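Local coordinates for FrpC operon protein (Neisseria meningitidis, PDB 5EDF) that binds the iron-regulated RTX protein FrpC and may thereby take part in bacterial adhesion, its precise function remaining unknown, at residues L35-A43 with H86-G94; R104-T112 with G183-V191. All coordinates share one frame; numbering follows the deposited sequence. Where two conformers were deposited one is given.

Interaction 1 (L35-A43 with H86-G94); sequences LARYTQDNA and HFIQFLRDG
Phe90 has its CG anti to the backbone N (chi1 162°), which sends the ring toward Arg37, whose chain runs straight out from CG to NE and brings its guanidinium to meet it. Phe90 CZ sits over one face of that guanidinium, 3.7 Å from Arg37 NE, and the two planes are 84° apart. Arginine suits this spot because its flat head can accept an aromatic carbon on one face while NE still forms a salt bridge with Asp100.

Next to this pair, Leu91 spreads its two methyls: CD2 packs 3.5 Å from Ala36 O, while CD1 makes the apolar contact with Ala43 CB at 4.0 Å. Ala36 O is also gripped by Thr39, whose OG1 donates to it over 2.8 Å; a chi1 of 57° turns the hydroxyl back toward the turn. The small Ala36 lets its CB approach Phe87 CD1 to 3.6 Å. At the solvent side, Asn42 OD1 lies near Arg92 NH2, without a hydrogen bond. The arrangement is that of a type I beta turn, Leu35 to Tyr38, and the start of the two-stranded hairpin 39-46, packed against helix 84-93.

Interaction 2 (R104-T112 with G183-V191); sequences RKDACSLST and GSCINGFTV
Arg104 and Thr190 form an antiparallel hydrogen-bonded pair, joining the end of strand 98-105 to strand 189-193, the second arm of a beta hairpin with a type I' turn. Arg104 N donates to Thr190 O over 3.0 Å, nearly straight at 167°, and Thr190 N returns a more bent bond of 2.8 Å to Arg104 O. Beyond this pair the ladder frays: Asp106 N reaches Gly188 O only weakly, at 3.4 Å.

Water takes over there. One molecule donates to Asp106 O at 2.9 Å and, weakly, to Phe189 O, a carbonyl that already accepts Ile186 N across the hairpin. A second joins Asp106 and Thr190, with its oxygen 2.8 Å from Asp106 OD2 and hydrogen-bonded to Thr190 OG1. The carboxylate of Asp106 also forms a salt bridge with Arg104 NE; an aspartate suits the place because OD2 can accept from the water and face Arg104 NE at once. Threonine is apt opposite, pairing its hydroxyl with the water and turning CG2 toward Asp106 O. Within the hairpin, Val191 O accepts Ser184 OG at 2.8 Å as well as a weak bond from Ser184 N. Asn187 and Gly188 occupy the two turn corners, both with positive phi, which these residue types tolerate well; Asn187 OD1 is satisfied by Gln220.

Farther along, where the segments are no longer paired, a covalent bond holds them. A chi1 of -166° swings Cys108 SG away from its own amide nitrogen, toward the hairpin, where Cys185 SG meets it from the strand. Leu110, one of the residues around the bound azide ion, covers this bridge, its CG 4.0 Å from Cys185 SG. In the disulfide the Cys108 SG to Cys185 SG bond is 2.1 Å long, with a chi3 of 78°.

In the fold
From the N terminus, the chain passes through 35-43, runs through 42 residues that include strands 61-70 and 73-77, and returns as helix 84-93, closing interaction 1. The helix leads almost directly into strand 98-105. Near its start this strand supplies Val98 and Asp100 to partners of interaction 1; its far end opens interaction 2, which closes 70 residues later on the hairpin 183-191. The two loops are therefore in series, neither nested nor crossed, with centres about 28 Å apart. Interaction 1 ties the turn 35-38 and hairpin 39-46 to helix 84-93; interaction 2 joins sheet neighbours far apart in sequence and bolts the loop after 98-105 to strand 178-186.

Interaction 1 (L35-A43 with H86-G94)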
loop_
_atom_site.group_PDB
_atom_site.type_symbol
_atom_site.label_atom_id
_atom_site.label_comp_id
_atom_site.label_asym_id
_atom_site.label_seq_id
_atom_site.Cartn_x
_atom_site.Cartn_y
_atom_site.Cartn_z
ATOM N N LEU A 35 -11.755 3.082 -4.692
ATOM C CA LEU A 35 -11.583 4.503 -5.031
ATOM C C LEU A 35 -12.298 5.454 -4.082
ATOM O O LEU A 35 -12.848 6.478 -4.515
ATOM C CB LEU A 35 -12.004 4.757 -6.484
ATOM C CG LEU A 35 -11.285 3.895 -7.542
ATOM C CD1 LEU A 35 -12.015 4.012 -8.884
ATOM C CD2 LEU A 35 -9.811 4.233 -7.649
ATOM N N ALA A 36 -12.248 5.165 -2.792
ATOM C CA ALA A 36 -12.985 5.945 -1.812
ATOM C C ALA A 36 -12.637 7.433 -1.798
ATOM O O ALA A 36 -13.481 8.278 -1.422
ATOM C CB ALA A 36 -12.847 5.345 -0.396
ATOM N N ARG A 37 -11.410 7.799 -2.170
ATOM C CA ARG A 37 -11.087 9.239 -2.221
ATOM C C ARG A 37 -11.754 9.988 -3.390
ATOM O O ARG A 37 -11.839 11.229 -3.383
ATOM C CB ARG A 37 -9.589 9.488 -2.284
ATOM C CG ARG A 37 -8.872 9.131 -1.030
ATOM C CD ARG A 37 -7.376 9.326 -1.141
ATOM N NE ARG A 37 -6.668 9.181 0.112
ATOM C CZ ARG A 37 -6.453 10.144 0.998
ATOM N NH1 ARG A 37 -6.913 11.381 0.781
ATOM N NH2 ARG A 37 -5.760 9.890 2.078
ATOM N N TYR A 38 -12.264 9.230 -4.337
ATOM C CA TYR A 38 -12.859 9.789 -5.559
ATOM C C TYR A 38 -14.364 9.747 -5.447
ATOM O O TYR A 38 -15.062 9.166 -6.274
ATOM C CB TYR A 38 -12.362 9.003 -6.772
ATOM C CG TYR A 38 -10.876 8.928 -6.984
ATOM C CD1 TYR A 38 -10.259 9.638 -7.971
ATOM C CD2 TYR A 38 -10.098 8.036 -6.280
ATOM C CE1 TYR A 38 -8.891 9.509 -8.241
ATOM C CE2 TYR A 38 -8.749 7.904 -6.543
ATOM C CZ TYR A 38 -8.158 8.622 -7.518
ATOM O OH TYR A 38 -6.812 8.501 -7.768
ATOM N N THR A 39 -14.860 10.401 -4.406
ATOM C CA THR A 39 -16.271 10.388 -4.055
ATOM C C THR A 39 -16.713 11.804 -3.704
ATOM O O THR A 39 -15.868 12.715 -3.482
ATOM C CB THR A 39 -16.578 9.437 -2.872
ATOM O OG1 THR A 39 -15.767 9.814 -1.731
ATOM C CG2 THR A 39 -16.269 8.040 -3.205
ATOM N N GLN A 40 -18.029 11.972 -3.651
ATOM C CA GLN A 40 -18.645 13.204 -3.181
ATOM C C GLN A 40 -19.759 12.862 -2.208
ATOM O O GLN A 40 -20.271 11.749 -2.208
ATOM C CB GLN A 40 -19.185 14.002 -4.361
ATOM C CG GLN A 40 -18.110 14.520 -5.289
ATOM C CD GLN A 40 -18.668 15.311 -6.441
ATOM O OE1 GLN A 40 -19.807 15.106 -6.855
ATOM N NE2 GLN A 40 -17.870 16.231 -6.962
ATOM N N ASP A 41 -20.084 13.835 -1.355
ATOM C CA ASP A 41 -21.289 13.832 -0.496
ATOM C C ASP A 41 -21.391 12.628 0.446
ATOM O O ASP A 41 -22.285 11.787 0.321
ATOM C CB ASP A 41 -22.528 13.959 -1.368
ATOM C CG ASP A 41 -22.504 15.220 -2.235
ATOM O OD1 ASP A 41 -21.820 16.199 -1.852
ATOM O OD2 ASP A 41 -23.167 15.229 -3.295
ATOM N N ASN A 42 -20.427 12.561 1.352
ATOM C CA ASN A 42 -20.317 11.511 2.367
ATOM C C ASN A 42 -20.332 10.131 1.738
ATOM O O ASN A 42 -21.042 9.236 2.190
ATOM C CB ASN A 42 -21.415 11.653 3.445
ATOM C CG ASN A 42 -21.032 10.987 4.785
ATOM O OD1 ASN A 42 -19.853 10.891 5.141
ATOM N ND2 ASN A 42 -22.040 10.538 5.534
ATOM N N ALA A 43 -19.546 9.980 0.667
ATOM C CA ALA A 43 -19.425 8.718 -0.044
ATOM C C ALA A 43 -20.764 8.197 -0.621
ATOM O O ALA A 43 -20.994 6.992 -0.648
ATOM C CB ALA A 43 -18.761 7.673 0.849
ATOM N N HIS A 86 -15.512 2.419 8.658
ATOM C CA HIS A 86 -14.073 2.670 8.682
ATOM C C HIS A 86 -13.674 3.657 7.596
ATOM O O HIS A 86 -12.835 4.553 7.816
ATOM C CB HIS A 86 -13.291 1.377 8.586
ATOM C CG HIS A 86 -13.529 0.470 9.748
ATOM N ND1 HIS A 86 -12.880 0.636 10.956
ATOM C CD2 HIS A 86 -14.381 -0.573 9.921
ATOM C CE1 HIS A 86 -13.319 -0.272 11.813
ATOM N NE2 HIS A 86 -14.226 -1.020 11.212
ATOM N N PHE A 87 -14.262 3.503 6.399
ATOM C CA PHE A 87 -14.050 4.469 5.315
ATOM C C PHE A 87 -14.625 5.844 5.607
ATOM O O PHE A 87 -14.018 6.854 5.244
ATOM C CB PHE A 87 -14.602 3.942 3.994
ATOM C CG PHE A 87 -13.730 2.911 3.348
ATOM C CD1 PHE A 87 -12.672 3.311 2.558
ATOM C CD2 PHE A 87 -13.940 1.541 3.510
ATOM C CE1 PHE A 87 -11.863 2.384 1.928
ATOM C CE2 PHE A 87 -13.104 0.608 2.892
ATOM C CZ PHE A 87 -12.090 1.002 2.117
ATOM N N ILE A 88 -15.784 5.911 6.259
ATOM C CA ILE A 88 -16.360 7.210 6.595
ATOM C C ILE A 88 -15.441 7.970 7.557
ATOM O O ILE A 88 -15.202 9.156 7.385
ATOM C CB ILE A 88 -17.763 7.062 7.208
ATOM C CG1 ILE A 88 -18.730 6.640 6.109
ATOM C CG2 ILE A 88 -18.203 8.358 7.850
ATOM C CD1 ILE A 88 -20.018 6.124 6.583
ATOM N N GLN A 89 -14.937 7.290 8.577
ATOM C CA GLN A 89 -13.966 7.888 9.462
ATOM C C GLN A 89 -12.708 8.357 8.715
ATOM O O GLN A 89 -12.199 9.458 8.915
ATOM C CB GLN A 89 -13.631 6.921 10.597
ATOM C CG GLN A 89 -12.634 7.473 11.614
ATOM C CD GLN A 89 -13.224 8.554 12.462
ATOM O OE1 GLN A 89 -14.130 8.290 13.262
ATOM N NE2 GLN A 89 -12.723 9.787 12.307
ATOM N N PHE A 90 -12.201 7.494 7.853
ATOM C CA PHE A 90 -11.035 7.804 7.032
ATOM C C PHE A 90 -11.266 9.049 6.187
ATOM O O PHE A 90 -10.406 9.909 6.097
ATOM C CB PHE A 90 -10.762 6.571 6.163
ATOM C CG PHE A 90 -9.889 6.822 4.969
ATOM C CD1 PHE A 90 -8.538 6.922 5.100
ATOM C CD2 PHE A 90 -10.456 6.922 3.708
ATOM C CE1 PHE A 90 -7.750 7.140 3.972
ATOM C CE2 PHE A 90 -9.656 7.140 2.593
ATOM C CZ PHE A 90 -8.325 7.252 2.742
ATOM N N LEU A 91 -12.436 9.154 5.592
ATOM C CA LEU A 91 -12.720 10.321 4.767
ATOM C C LEU A 91 -12.858 11.621 5.583
ATOM O O LEU A 91 -12.598 12.714 5.073
ATOM C CB LEU A 91 -13.941 10.075 3.884
ATOM C CG LEU A 91 -13.769 9.041 2.771
ATOM C CD1 LEU A 91 -15.099 8.758 2.091
ATOM C CD2 LEU A 91 -12.751 9.559 1.760
ATOM N N ARG A 92 -13.191 11.503 6.860
ATOM C CA ARG A 92 -13.270 12.669 7.718
ATOM C C ARG A 92 -11.920 13.189 8.171
ATOM O O ARG A 92 -11.658 14.374 8.059
ATOM C CB ARG A 92 -14.128 12.353 8.938
ATOM C CG ARG A 92 -15.556 12.097 8.571
ATOM C CD ARG A 92 -16.404 11.788 9.756
ATOM N NE ARG A 92 -17.793 11.513 9.382
ATOM C CZ ARG A 92 -18.717 12.442 9.153
ATOM N NH1 ARG A 92 -18.425 13.743 9.254
ATOM N NH2 ARG A 92 -19.952 12.070 8.825
ATOM N N ASP A 93 -11.073 12.319 8.703
ATOM C CA ASP A 93 -9.780 12.785 9.228
ATOM C C ASP A 93 -8.590 11.863 9.006
ATOM O O ASP A 93 -7.509 12.094 9.563
ATOM C CB ASP A 93 -9.905 13.135 10.713
ATOM C CG ASP A 93 -10.250 11.942 11.584
ATOM O OD1 ASP A 93 -10.301 10.822 11.066
ATOM O OD2 ASP A 93 -10.466 12.137 12.811
ATOM N N GLY A 94 -8.778 10.841 8.192
ATOM C CA GLY A 94 -7.725 9.870 7.918
ATOM C C GLY A 94 -7.464 8.821 8.991
ATOM O O GLY A 94 -6.678 7.896 8.744
#

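Interaction 2 (R104-T112 with G183-V191)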
loop_
_atom_site.group_PDB
_atom_site.type_symbol
_atom_site.label_atom_id
_atom_site.label_comp_id
_atom_site.label_asym_id
_atom_site.label_seq_id
_atom_site.Cartn_x
_atom_site.Cartn_y
_atom_site.Cartn_z
ATOM N N ARG A 104 1.750 4.487 -10.116
ATOM C CA ARG A 104 2.222 5.280 -11.264
ATOM C C ARG A 104 2.801 4.345 -12.289
ATOM O O ARG A 104 3.132 3.207 -11.984
ATOM C CB ARG A 104 3.317 6.277 -10.868
ATOM C CG ARG A 104 2.851 7.267 -9.868
ATOM C CD ARG A 104 3.955 8.272 -9.549
ATOM N NE ARG A 104 4.059 9.189 -10.664
ATOM C CZ ARG A 104 3.616 10.454 -10.692
ATOM N NH1 ARG A 104 3.097 11.041 -9.628
ATOM N NH2 ARG A 104 3.735 11.134 -11.805
ATOM N N LYS A 105 2.944 4.812 -13.534
ATOM C CA LYS A 105 3.625 4.013 -14.532
ATOM C C LYS A 105 4.969 4.632 -14.871
ATOM O O LYS A 105 5.036 5.575 -15.627
ATOM C CB LYS A 105 2.751 3.830 -15.763
ATOM C CG LYS A 105 3.292 2.760 -16.733
ATOM C CD LYS A 105 2.499 2.621 -17.990
ATOM C CE LYS A 105 2.726 3.776 -18.905
ATOM N NZ LYS A 105 3.937 3.522 -19.749
ATOM N N ASP A 106 6.018 4.020 -14.359
ATOM C CA ASP A 106 7.392 4.504 -14.514
ATOM C C ASP A 106 8.344 3.344 -14.465
ATOM O O ASP A 106 8.058 2.344 -13.838
ATOM C CB ASP A 106 7.745 5.436 -13.372
ATOM C CG ASP A 106 7.081 6.786 -13.484
ATOM O OD1 ASP A 106 7.168 7.372 -14.585
ATOM O OD2 ASP A 106 6.515 7.286 -12.480
ATOM N N ALA A 107 9.502 3.499 -15.102
ATOM C CA ALA A 107 10.557 2.529 -14.960
ATOM C C ALA A 107 10.942 2.436 -13.488
ATOM O O ALA A 107 10.977 3.438 -12.785
ATOM C CB ALA A 107 11.774 2.923 -15.845
ATOM N N CYS A 108 11.227 1.215 -13.059
ATOM C CA CYS A 108 11.621 0.940 -11.690
ATOM C C CYS A 108 12.943 1.613 -11.397
ATOM O O CYS A 108 13.827 1.659 -12.268
ATOM C CB CYS A 108 11.754 -0.552 -11.477
ATOM S SG CYS A 108 11.826 -0.964 -9.736
ATOM N N SER A 109 13.056 2.215 -10.220
ATOM C CA SER A 109 14.348 2.787 -9.822
ATOM C C SER A 109 14.785 2.291 -8.446
ATOM O O SER A 109 15.634 2.906 -7.789
ATOM C CB SER A 109 14.334 4.317 -9.922
ATOM O OG SER A 109 13.335 4.907 -9.126
ATOM N N LEU A 110 14.224 1.164 -8.018
ATOM C CA LEU A 110 14.744 0.474 -6.858
ATOM C C LEU A 110 16.125 -0.065 -7.218
ATOM O O LEU A 110 16.298 -0.680 -8.260
ATOM C CB LEU A 110 13.821 -0.669 -6.434
ATOM C CG LEU A 110 12.402 -0.235 -6.008
ATOM C CD1 LEU A 110 11.673 -1.490 -5.563
ATOM C CD2 LEU A 110 12.379 0.821 -4.936
ATOM N N SER A 111 17.084 0.194 -6.334
ATOM C CA SER A 111 18.459 -0.276 -6.490
ATOM C C SER A 111 18.580 -1.791 -6.412
ATOM O O SER A 111 18.147 -2.389 -5.420
ATOM C CB SER A 111 19.304 0.324 -5.377
ATOM O OG SER A 111 20.665 0.015 -5.603
ATOM N N THR A 112 19.197 -2.414 -7.416
ATOM C CA THR A 112 19.460 -3.856 -7.363
ATOM C C THR A 112 20.584 -4.199 -6.379
ATOM O O THR A 112 20.825 -5.371 -6.098
ATOM C CB THR A 112 19.849 -4.417 -8.749
ATOM O OG1 THR A 112 20.929 -3.644 -9.294
ATOM C CG2 THR A 112 18.665 -4.381 -9.692
ATOM N N GLY A 183 8.157 0.377 -1.019
ATOM C CA GLY A 183 8.355 0.747 -2.411
ATOM C C GLY A 183 8.429 -0.469 -3.264
ATOM O O GLY A 183 9.138 -1.392 -2.895
ATOM N N SER A 184 7.764 -0.514 -4.395
ATOM C CA SER A 184 7.777 -1.678 -5.242
ATOM C C SER A 184 7.584 -1.334 -6.688
ATOM O O SER A 184 7.126 -0.209 -7.019
ATOM C CB SER A 184 6.713 -2.668 -4.776
ATOM O OG SER A 184 5.393 -2.172 -5.016
ATOM N N CYS A 185 7.871 -2.295 -7.545
ATOM C CA CYS A 185 7.644 -2.195 -8.985
ATOM C C CYS A 185 6.937 -3.464 -9.398
ATOM O O CYS A 185 7.416 -4.553 -9.094
ATOM C CB CYS A 185 8.967 -2.041 -9.737
ATOM S SG CYS A 185 9.891 -0.567 -9.137
ATOM N N ILE A 186 5.750 -3.298 -9.988
ATOM C CA ILE A 186 4.863 -4.407 -10.335
ATOM C C ILE A 186 4.443 -4.205 -11.780
ATOM O O ILE A 186 3.700 -3.274 -12.088
ATOM C CB ILE A 186 3.627 -4.442 -9.413
ATOM C CG1 ILE A 186 4.053 -4.612 -7.967
ATOM C CG2 ILE A 186 2.638 -5.550 -9.862
ATOM C CD1 ILE A 186 2.988 -4.409 -6.916
ATOM N N ASN A 187 4.910 -5.071 -12.660
ATOM C CA ASN A 187 4.418 -5.101 -14.043
ATOM C C ASN A 187 4.538 -3.743 -14.746
ATOM O O ASN A 187 3.634 -3.361 -15.475
ATOM C CB ASN A 187 2.930 -5.542 -14.096
ATOM C CG ASN A 187 2.709 -7.022 -13.780
ATOM O OD1 ASN A 187 3.366 -7.608 -12.916
ATOM N ND2 ASN A 187 1.736 -7.621 -14.469
ATOM N N GLY A 188 5.633 -3.014 -14.531
ATOM C CA GLY A 188 5.852 -1.710 -15.188
ATOM C C GLY A 188 5.317 -0.512 -14.410
ATOM O O GLY A 188 5.534 0.654 -14.802
ATOM N N PHE A 189 4.622 -0.799 -13.320
ATOM C CA PHE A 189 4.082 0.237 -12.447
ATOM C C PHE A 189 4.941 0.388 -11.222
ATOM O O PHE A 189 5.594 -0.574 -10.791
ATOM C CB PHE A 189 2.638 -0.074 -12.011
ATOM C CG PHE A 189 1.701 -0.214 -13.166
ATOM C CD1 PHE A 189 1.137 0.900 -13.720
ATOM C CD2 PHE A 189 1.427 -1.470 -13.742
ATOM C CE1 PHE A 189 0.298 0.779 -14.869
ATOM C CE2 PHE A 189 0.577 -1.607 -14.838
ATOM C CZ PHE A 189 0.033 -0.477 -15.405
ATOM N N THR A 190 4.991 1.575 -10.658
ATOM C CA THR A 190 5.523 1.743 -9.318
ATOM C C THR A 190 4.359 1.801 -8.348
ATOM O O THR A 190 3.317 2.395 -8.649
ATOM C CB THR A 190 6.396 2.985 -9.177
ATOM O OG1 THR A 190 5.622 4.161 -9.437
ATOM C CG2 THR A 190 7.585 2.942 -10.145
ATOM N N VAL A 191 4.527 1.121 -7.212
ATOM C CA VAL A 191 3.460 0.969 -6.232
ATOM C C VAL A 191 4.080 1.278 -4.881
ATOM O O VAL A 191 4.997 0.563 -4.431
ATOM C CB VAL A 191 2.874 -0.433 -6.317
ATOM C CG1 VAL A 191 1.811 -0.623 -5.287
ATOM C CG2 VAL A 191 2.326 -0.667 -7.743
HETATM O O HOH W 1 8.142 -0.159 -12.428
HETATM O O HOH W 2 7.155 6.420 -9.852
#